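Side-chain contacts in UDP-galactopyranose mutase (Deinococcus radiodurans, PDB 3HDQ), which probably interconverts UDP-galactopyranose and UDP-galactofuranose, using a bound flavin-adenine dinucleotide as cofactor: residues 354-358 / 359-363; 375-378 / 379-383. One frame throughout, in Å; residues are numbered along the deposited sequence.

Contact 1: residues 354-358 / 359-363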
ATOM      1  N   ASP A 354      27.125   1.854 -22.080  1.00 38.51           N
ATOM      2  CA  ASP A 354      28.270   2.678 -21.687  1.00 44.45           C
ATOM      3  C   ASP A 354      28.369   3.924 -22.553  1.00 47.01           C
ATOM      4  O   ASP A 354      28.949   4.938 -22.144  1.00 45.34           O
ATOM      5  CB  ASP A 354      29.585   1.894 -21.810  1.00 47.38           C
ATOM      6  CG  ASP A 354      29.729   0.793 -20.757  1.00 52.84           C
ATOM      7  OD1 ASP A 354      30.597  -0.083 -20.951  1.00 49.35           O
ATOM      8  OD2 ASP A 354      28.987   0.798 -19.745  1.00 48.37           O
ATOM      9  N   ALA A 355      27.813   3.840 -23.755  1.00 35.00           N
ATOM     10  CA  ALA A 355      27.918   4.936 -24.700  1.00 43.60           C
ATOM     11  C   ALA A 355      26.736   5.900 -24.595  1.00 45.89           C
ATOM     12  O   ALA A 355      26.839   7.052 -25.006  1.00 49.15           O
ATOM     13  CB  ALA A 355      28.042   4.396 -26.113  1.00 37.54           C
ATOM     14  N   ALA A 356      25.610   5.431 -24.058  1.00 42.54           N
ATOM     15  CA  ALA A 356      24.428   6.279 -23.951  1.00 41.19           C
ATOM     16  C   ALA A 356      24.743   7.477 -23.064  1.00 45.23           C
ATOM     17  O   ALA A 356      25.085   7.338 -21.885  1.00 42.34           O
ATOM     18  CB  ALA A 356      23.244   5.500 -23.416  1.00 37.81           C
ATOM     19  N   GLN A 357      24.646   8.659 -23.649  1.00 48.74           N
ATOM     20  CA  GLN A 357      25.169   9.853 -23.001  1.00 62.86           C
ATOM     21  C   GLN A 357      24.584  10.084 -21.607  1.00 54.76           C
ATOM     22  O   GLN A 357      25.298   9.998 -20.599  1.00 53.30           O
ATOM     23  CB  GLN A 357      24.983  11.080 -23.908  1.00 63.41           C
ATOM     24  CG  GLN A 357      25.623  10.898 -25.285  1.00 71.52           C
ATOM     25  CD  GLN A 357      25.785  12.200 -26.053  1.00 84.54           C
ATOM     26  OE1 GLN A 357      25.062  13.170 -25.820  1.00 86.80           O
ATOM     27  NE2 GLN A 357      26.738  12.222 -26.984  1.00 77.96           N
ATOM     28  N   ASP A 358      23.286  10.357 -21.550  1.00 41.45           N
ATOM     29  CA  ASP A 358      22.673  10.758 -20.290  1.00 47.15           C
ATOM     30  C   ASP A 358      21.839   9.667 -19.622  1.00 39.26           C
ATOM     31  O   ASP A 358      20.792   9.950 -19.048  1.00 39.13           O
ATOM     32  CB  ASP A 358      21.827  12.009 -20.505  1.00 45.78           C
ATOM     33  CG  ASP A 358      22.667  13.259 -20.586  1.00 53.53           C
ATOM     34  OD1 ASP A 358      22.848  13.766 -21.715  1.00 53.39           O
ATOM     35  OD2 ASP A 358      23.162  13.712 -19.526  1.00 49.11           O
ATOM     36  N   VAL A 359      22.313   8.429 -19.698  1.00 32.39           N
ATOM     37  CA  VAL A 359      21.633   7.317 -19.059  1.00 32.73           C
ATOM     38  C   VAL A 359      22.626   6.482 -18.270  1.00 31.24           C
ATOM     39  O   VAL A 359      23.677   6.104 -18.788  1.00 35.19           O
ATOM     40  CB  VAL A 359      20.921   6.420 -20.088  1.00 30.68           C
ATOM     41  CG1 VAL A 359      20.111   5.341 -19.386  1.00 28.80           C
ATOM     42  CG2 VAL A 359      20.008   7.252 -20.958  1.00 34.33           C
ATOM     43  N   THR A 360      22.312   6.210 -17.008  1.00 30.96           N
ATOM     44  CA  THR A 360      23.089   5.216 -16.275  1.00 32.24           C
ATOM     45  C   THR A 360      22.265   3.995 -15.857  1.00 31.52           C
ATOM     46  O   THR A 360      21.125   4.105 -15.406  1.00 33.75           O
ATOM     47  CB  THR A 360      23.987   5.812 -15.135  1.00 37.44           C
ATOM     48  OG1 THR A 360      23.837   5.048 -13.936  1.00 46.83           O
ATOM     49  CG2 THR A 360      23.673   7.245 -14.858  1.00 25.33           C
ATOM     50  N   PHE A 361      22.864   2.827 -16.061  1.00 28.92           N
ATOM     51  CA  PHE A 361      22.197   1.555 -15.871  1.00 30.40           C
ATOM     52  C   PHE A 361      22.613   0.950 -14.532  1.00 31.56           C
ATOM     53  O   PHE A 361      23.800   0.911 -14.206  1.00 26.92           O
ATOM     54  CB  PHE A 361      22.533   0.613 -17.041  1.00 29.94           C
ATOM     55  CG  PHE A 361      22.031   1.102 -18.375  1.00 24.13           C
ATOM     56  CD1 PHE A 361      22.604   2.209 -18.983  1.00 26.83           C
ATOM     57  CD2 PHE A 361      20.976   0.463 -19.010  1.00 31.04           C
ATOM     58  CE1 PHE A 361      22.139   2.669 -20.184  1.00 26.95           C
ATOM     59  CE2 PHE A 361      20.505   0.920 -20.225  1.00 30.76           C
ATOM     60  CZ  PHE A 361      21.094   2.026 -20.816  1.00 30.59           C
ATOM     61  N   VAL A 362      21.628   0.503 -13.754  1.00 28.32           N
ATOM     62  CA  VAL A 362      21.875  -0.011 -12.406  1.00 27.39           C
ATOM     63  C   VAL A 362      20.878  -1.097 -12.071  1.00 24.81           C
ATOM     64  O   VAL A 362      19.711  -0.990 -12.437  1.00 22.69           O
ATOM     65  CB  VAL A 362      21.701   1.081 -11.319  1.00 27.04           C
ATOM     66  CG1 VAL A 362      22.274   0.595  -9.991  1.00 26.50           C
ATOM     67  CG2 VAL A 362      22.348   2.388 -11.744  1.00 27.07           C
ATOM     68  N   GLY A 363      21.337  -2.136 -11.372  1.00 27.97           N
ATOM     69  CA  GLY A 363      20.442  -3.137 -10.816  1.00 25.37           C
ATOM     70  C   GLY A 363      20.533  -4.491 -11.487  1.00 31.88           C
ATOM     71  O   GLY A 363      21.218  -4.647 -12.503  1.00 29.86           O
TER
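A356 places its single methyl against two residues of the following strand. Its CB lies 4.2 Å from V359 CB, and it also approaches the phenyl group of F361, where CE1 is the nearest atom at 4.4 Å. No clear hydrogen bond joins 354-358 to 359-363, and these side-chain contacts are apolar. The methyl sits close to the ring plane, so the ring offers its edge to A356. The aromatic reaches back this far because F361 CG stands opposite its own carbonyl carbon (chi1 -64°), which directs the ring toward the preceding turn. V359 adds a second apolar neighbour: its CG1 is 3.4 Å from F361 CE1 and lies above the ring plane, so the phenyl meets one methyl at its rim and another above the face, near the CE1 margin.

These residues form the turn by which the chain passes from helix 340-355 into strand 359-361, the outermost strand of the five-stranded parallel sheet of the Rossmann-type FAD-binding fold. Backbone hydrogen bonds between D358, T360 and M255, and between T360, V362 and Y257, fix the strand beside 252-257. V359 touches F264 and F361 touches V261 of helix 261-264, and F264 makes an edge-to-face stack with F361.

Q357 contributes backbone rather than side chain, forming the bend of the turn together with D358. The side chains of both leave the backbone away from the strand, and the end of Q357 is poorly ordered. D358 then delivers the chain to V359. V359 answers with CG2, held beside its backbone N while CG1 is anti to that N (chi1 -175°); CG2 consequently rests 3.3 Å from D358 C.

Contact 2: residues 375-378 / 379-383. With FAD (flavin-adenine dinucleotide), chain L.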
ATOM      1  N   GLN A 375      23.500  -6.620  -2.481  1.00 25.51           N
ATOM      2  CA  GLN A 375      24.439  -6.297  -3.564  1.00 25.90           C
ATOM      3  C   GLN A 375      23.888  -5.213  -4.468  1.00 25.52           C
ATOM      4  O   GLN A 375      24.633  -4.355  -4.936  1.00 28.13           O
ATOM      5  CB  GLN A 375      24.750  -7.536  -4.411  1.00 26.16           C
ATOM      6  CG  GLN A 375      25.468  -8.643  -3.659  1.00 25.88           C
ATOM      7  CD  GLN A 375      25.593  -9.908  -4.484  1.00 32.51           C
ATOM      8  OE1 GLN A 375      24.596 -10.571  -4.792  1.00 29.28           O
ATOM      9  NE2 GLN A 375      26.819 -10.252  -4.847  1.00 30.78           N
ATOM     10  N   VAL A 376      22.584  -5.249  -4.729  1.00 24.81           N
ATOM     11  CA  VAL A 376      21.983  -4.158  -5.490  1.00 25.14           C
ATOM     12  C   VAL A 376      22.067  -2.842  -4.713  1.00 25.85           C
ATOM     13  O   VAL A 376      22.430  -1.819  -5.286  1.00 26.98           O
ATOM     14  CB  VAL A 376      20.546  -4.450  -5.961  1.00 25.41           C
ATOM     15  CG1 VAL A 376      19.912  -3.190  -6.557  1.00 19.06           C
ATOM     16  CG2 VAL A 376      20.564  -5.572  -7.003  1.00 22.26           C
ATOM     17  N   VAL A 377      21.762  -2.864  -3.416  1.00 22.63           N
ATOM     18  CA  VAL A 377      21.919  -1.656  -2.613  1.00 23.58           C
ATOM     19  C   VAL A 377      23.362  -1.122  -2.719  1.00 24.93           C
ATOM     20  O   VAL A 377      23.583   0.064  -2.963  1.00 25.29           O
ATOM     21  CB  VAL A 377      21.518  -1.861  -1.135  1.00 25.22           C
ATOM     22  CG1 VAL A 377      21.873  -0.637  -0.321  1.00 23.19           C
ATOM     23  CG2 VAL A 377      20.018  -2.151  -1.007  1.00 20.84           C
ATOM     24  N   ALA A 378      24.340  -2.005  -2.568  1.00 25.42           N
ATOM     25  CA  ALA A 378      25.746  -1.605  -2.642  1.00 29.27           C
ATOM     26  C   ALA A 378      26.074  -1.029  -4.012  1.00 24.90           C
ATOM     27  O   ALA A 378      26.821  -0.061  -4.118  1.00 24.94           O
ATOM     28  CB  ALA A 378      26.677  -2.795  -2.326  1.00 21.18           C
ATOM     29  N   GLN A 379      25.519  -1.637  -5.058  1.00 24.47           N
ATOM     30  CA  GLN A 379      25.710  -1.126  -6.415  1.00 29.72           C
ATOM     31  C   GLN A 379      25.152   0.294  -6.540  1.00 29.37           C
ATOM     32  O   GLN A 379      25.804   1.186  -7.091  1.00 29.20           O
ATOM     33  CB  GLN A 379      25.059  -2.047  -7.463  1.00 28.20           C
ATOM     34  CG  GLN A 379      25.528  -1.778  -8.897  1.00 27.36           C
ATOM     35  CD  GLN A 379      24.705  -2.514  -9.957  1.00 36.89           C
ATOM     36  OE1 GLN A 379      23.478  -2.616  -9.853  1.00 38.02           O
ATOM     37  NE2 GLN A 379      25.385  -3.022 -10.989  1.00 34.23           N
ATOM     38  N   ALA A 380      23.943   0.494  -6.029  1.00 26.96           N
ATOM     39  CA  ALA A 380      23.275   1.792  -6.118  1.00 24.22           C
ATOM     40  C   ALA A 380      24.029   2.889  -5.350  1.00 27.23           C
ATOM     41  O   ALA A 380      24.162   4.013  -5.836  1.00 25.01           O
ATOM     42  CB  ALA A 380      21.818   1.677  -5.640  1.00 22.52           C
ATOM     43  N   LEU A 381      24.526   2.554  -4.158  1.00 29.18           N
ATOM     44  CA  LEU A 381      25.288   3.500  -3.352  1.00 27.06           C
ATOM     45  C   LEU A 381      26.562   3.885  -4.078  1.00 28.84           C
ATOM     46  O   LEU A 381      26.966   5.044  -4.053  1.00 31.77           O
ATOM     47  CB  LEU A 381      25.640   2.919  -1.981  1.00 20.70           C
ATOM     48  CG  LEU A 381      24.449   2.651  -1.057  1.00 29.38           C
ATOM     49  CD1 LEU A 381      24.918   1.989   0.235  1.00 28.64           C
ATOM     50  CD2 LEU A 381      23.695   3.942  -0.766  1.00 25.37           C
ATOM     51  N   ALA A 382      27.199   2.910  -4.718  1.00 27.12           N
ATOM     52  CA  ALA A 382      28.452   3.173  -5.424  1.00 32.86           C
ATOM     53  C   ALA A 382      28.209   3.995  -6.689  1.00 33.46           C
ATOM     54  O   ALA A 382      29.032   4.822  -7.061  1.00 34.94           O
ATOM     55  CB  ALA A 382      29.180   1.864  -5.756  1.00 23.69           C
ATOM     56  N   THR A 383      27.069   3.769  -7.339  1.00 30.83           N
ATOM     57  CA  THR A 383      26.695   4.564  -8.498  1.00 32.41           C
ATOM     58  C   THR A 383      26.453   6.009  -8.071  1.00 35.17           C
ATOM     59  O   THR A 383      26.820   6.939  -8.787  1.00 37.50           O
ATOM     60  CB  THR A 383      25.446   3.996  -9.209  1.00 31.08           C
ATOM     61  OG1 THR A 383      25.754   2.717  -9.763  1.00 31.34           O
ATOM     62  CG2 THR A 383      24.991   4.906 -10.330  1.00 26.93           C
TER
HETATM   63  PA  FAD L 450      13.688  -4.917  -9.574  1.00 29.25           P
HETATM   64  O1A FAD L 450      13.097  -5.273  -8.341  1.00 29.34           O
HETATM   65  O2A FAD L 450      13.392  -5.901 -10.532  1.00 34.04           O
HETATM   66  O5B FAD L 450      13.062  -3.562  -9.981  1.00 32.32           O
HETATM   67  C5B FAD L 450      13.175  -2.985 -11.227  1.00 23.01           C
HETATM   68  C4B FAD L 450      11.896  -2.260 -11.491  1.00 28.61           C
HETATM   69  O4B FAD L 450      11.947  -1.642 -12.726  1.00 28.89           O
HETATM   70  C3B FAD L 450      10.766  -3.257 -11.569  1.00 29.11           C
HETATM   71  O3B FAD L 450       9.820  -3.081 -10.567  1.00 28.51           O
HETATM   72  C2B FAD L 450      10.150  -3.014 -12.906  1.00 31.51           C
HETATM   73  O2B FAD L 450       8.779  -3.023 -12.791  1.00 32.88           O
HETATM   74  C1B FAD L 450      10.689  -1.667 -13.287  1.00 27.65           C
HETATM   75  N9A FAD L 450      10.680  -1.476 -14.734  1.00 33.02           N
HETATM   76  C8A FAD L 450      11.234  -2.238 -15.684  1.00 35.17           C
HETATM   77  N7A FAD L 450      10.989  -1.728 -16.864  1.00 33.20           N
HETATM   78  C5A FAD L 450      10.271  -0.628 -16.700  1.00 36.02           C
HETATM   79  C6A FAD L 450       9.733   0.296 -17.568  1.00 32.29           C
HETATM   80  N6A FAD L 450      10.030   0.273 -18.822  1.00 35.26           N
HETATM   81  N1A FAD L 450       9.025   1.344 -17.098  1.00 36.68           N
HETATM   82  C2A FAD L 450       8.827   1.480 -15.771  1.00 31.95           C
HETATM   83  N3A FAD L 450       9.354   0.574 -14.922  1.00 28.63           N
HETATM   84  C4A FAD L 450      10.053  -0.467 -15.367  1.00 33.59           C
HETATM   85  N1  FAD L 450      17.434 -11.294  -2.846  1.00 28.21           N
HETATM   86  C2  FAD L 450      17.905 -11.467  -1.606  1.00 27.59           C
HETATM   87  O2  FAD L 450      18.784 -10.784  -1.174  1.00 26.62           O
HETATM   88  N3  FAD L 450      17.360 -12.425  -0.850  1.00 31.22           N
HETATM   89  C4  FAD L 450      16.354 -13.194  -1.330  1.00 32.08           C
HETATM   90  O4  FAD L 450      15.862 -14.047  -0.671  1.00 28.01           O
HETATM   91  C4X FAD L 450      15.907 -13.011  -2.586  1.00 28.82           C
HETATM   92  N5  FAD L 450      14.917 -13.795  -3.058  1.00 30.04           N
HETATM   93  C5X FAD L 450      14.466 -13.609  -4.314  1.00 32.63           C
HETATM   94  C6  FAD L 450      13.448 -14.404  -4.781  1.00 29.98           C
HETATM   95  C7  FAD L 450      12.980 -14.223  -6.052  1.00 30.78           C
HETATM   96  C7M FAD L 450      11.894 -15.073  -6.570  1.00 25.16           C
HETATM   97  C8  FAD L 450      13.510 -13.249  -6.847  1.00 29.00           C
HETATM   98  C8M FAD L 450      12.973 -13.101  -8.221  1.00 28.45           C
HETATM   99  C9  FAD L 450      14.527 -12.446  -6.373  1.00 29.23           C
HETATM  100  C9A FAD L 450      15.019 -12.623  -5.104  1.00 28.48           C
HETATM  101  N10 FAD L 450      16.018 -11.834  -4.612  1.00 30.45           N
HETATM  102  C10 FAD L 450      16.454 -12.047  -3.354  1.00 27.35           C
HETATM  103  C1' FAD L 450      16.721 -10.842  -5.464  1.00 31.02           C
HETATM  104  C2' FAD L 450      16.080  -9.473  -5.450  1.00 31.73           C
HETATM  105  O2' FAD L 450      14.812  -9.638  -5.974  1.00 37.30           O
HETATM  106  C3' FAD L 450      16.820  -8.452  -6.309  1.00 40.22           C
HETATM  107  O3' FAD L 450      18.076  -8.153  -5.888  1.00 51.24           O
HETATM  108  C4' FAD L 450      16.220  -7.104  -6.146  1.00 35.77           C
HETATM  109  O4' FAD L 450      14.879  -7.347  -5.847  1.00 27.59           O
HETATM  110  C5' FAD L 450      16.431  -6.347  -7.424  1.00 36.74           C
HETATM  111  O5' FAD L 450      16.337  -4.975  -7.320  1.00 32.02           O
HETATM  112  P   FAD L 450      16.275  -4.133  -8.622  1.00 27.55           P
HETATM  113  O1P FAD L 450      15.939  -2.803  -8.298  1.00 26.34           O
HETATM  114  O2P FAD L 450      17.567  -4.165  -9.194  1.00 27.04           O
HETATM  115  O3P FAD L 450      15.246  -4.800  -9.585  1.00 28.59           O
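Q379 N donates to Q375 O at 2.9 Å. The Q379 side chain, extended with CG anti to the backbone N (chi1 -165°), carries its amide off the helix: OE1 accepts from G363 N, and NE2 is hydrogen-bonded to T367 OG1. A380 N repeats the i to i+4 bond to V376 O, also 2.9 Å. V376 turns both methyls to the cofactor, CG1 lying 3.7 Å from FAD O2P and CG2 3.8 Å from FAD O3'. With an alanine here both branches go, and the phosphate and ribityl oxygens of FAD would probably lose the methyl contacts that flank them, with a gap opened at their side.

Such successive bonds define an alpha helix, here part of helix 373-388, packed on helices 39-50 and 92-99. L381 N bonds V377 O, and the two side chains run alongside each other in the same direction, L381 CD1 4.1 Å from V377 CG1; F39 touches V377, and Y97 touches both. A382 N reaches A378 O at 3.1 Å. At T383 both N and OG1 donate to Q379 O, the hydroxyl from above the carbonyl plane, 40° out of it.

Overall arrangement
Contact 1 is a surface turn, its centre about 22 Å from the centre of the chain, whereas contact 2 is partly buried at about 14 Å and includes buried V376, V377 and A380. Contact 1 joins a helix to the edge strand of the parallel sheet; contact 2 lies wholly within the next helix, 373-388. The first relies on apolar packing, the second on a regular ladder of backbone bonds. Their elements meet directly: the Q379 side chain ties helix 373-388 to segment 359-363, and T360 and V362 pack on T383. Segment 359-363 also reaches FAD, at G363, beyond the side chains that make contact 1.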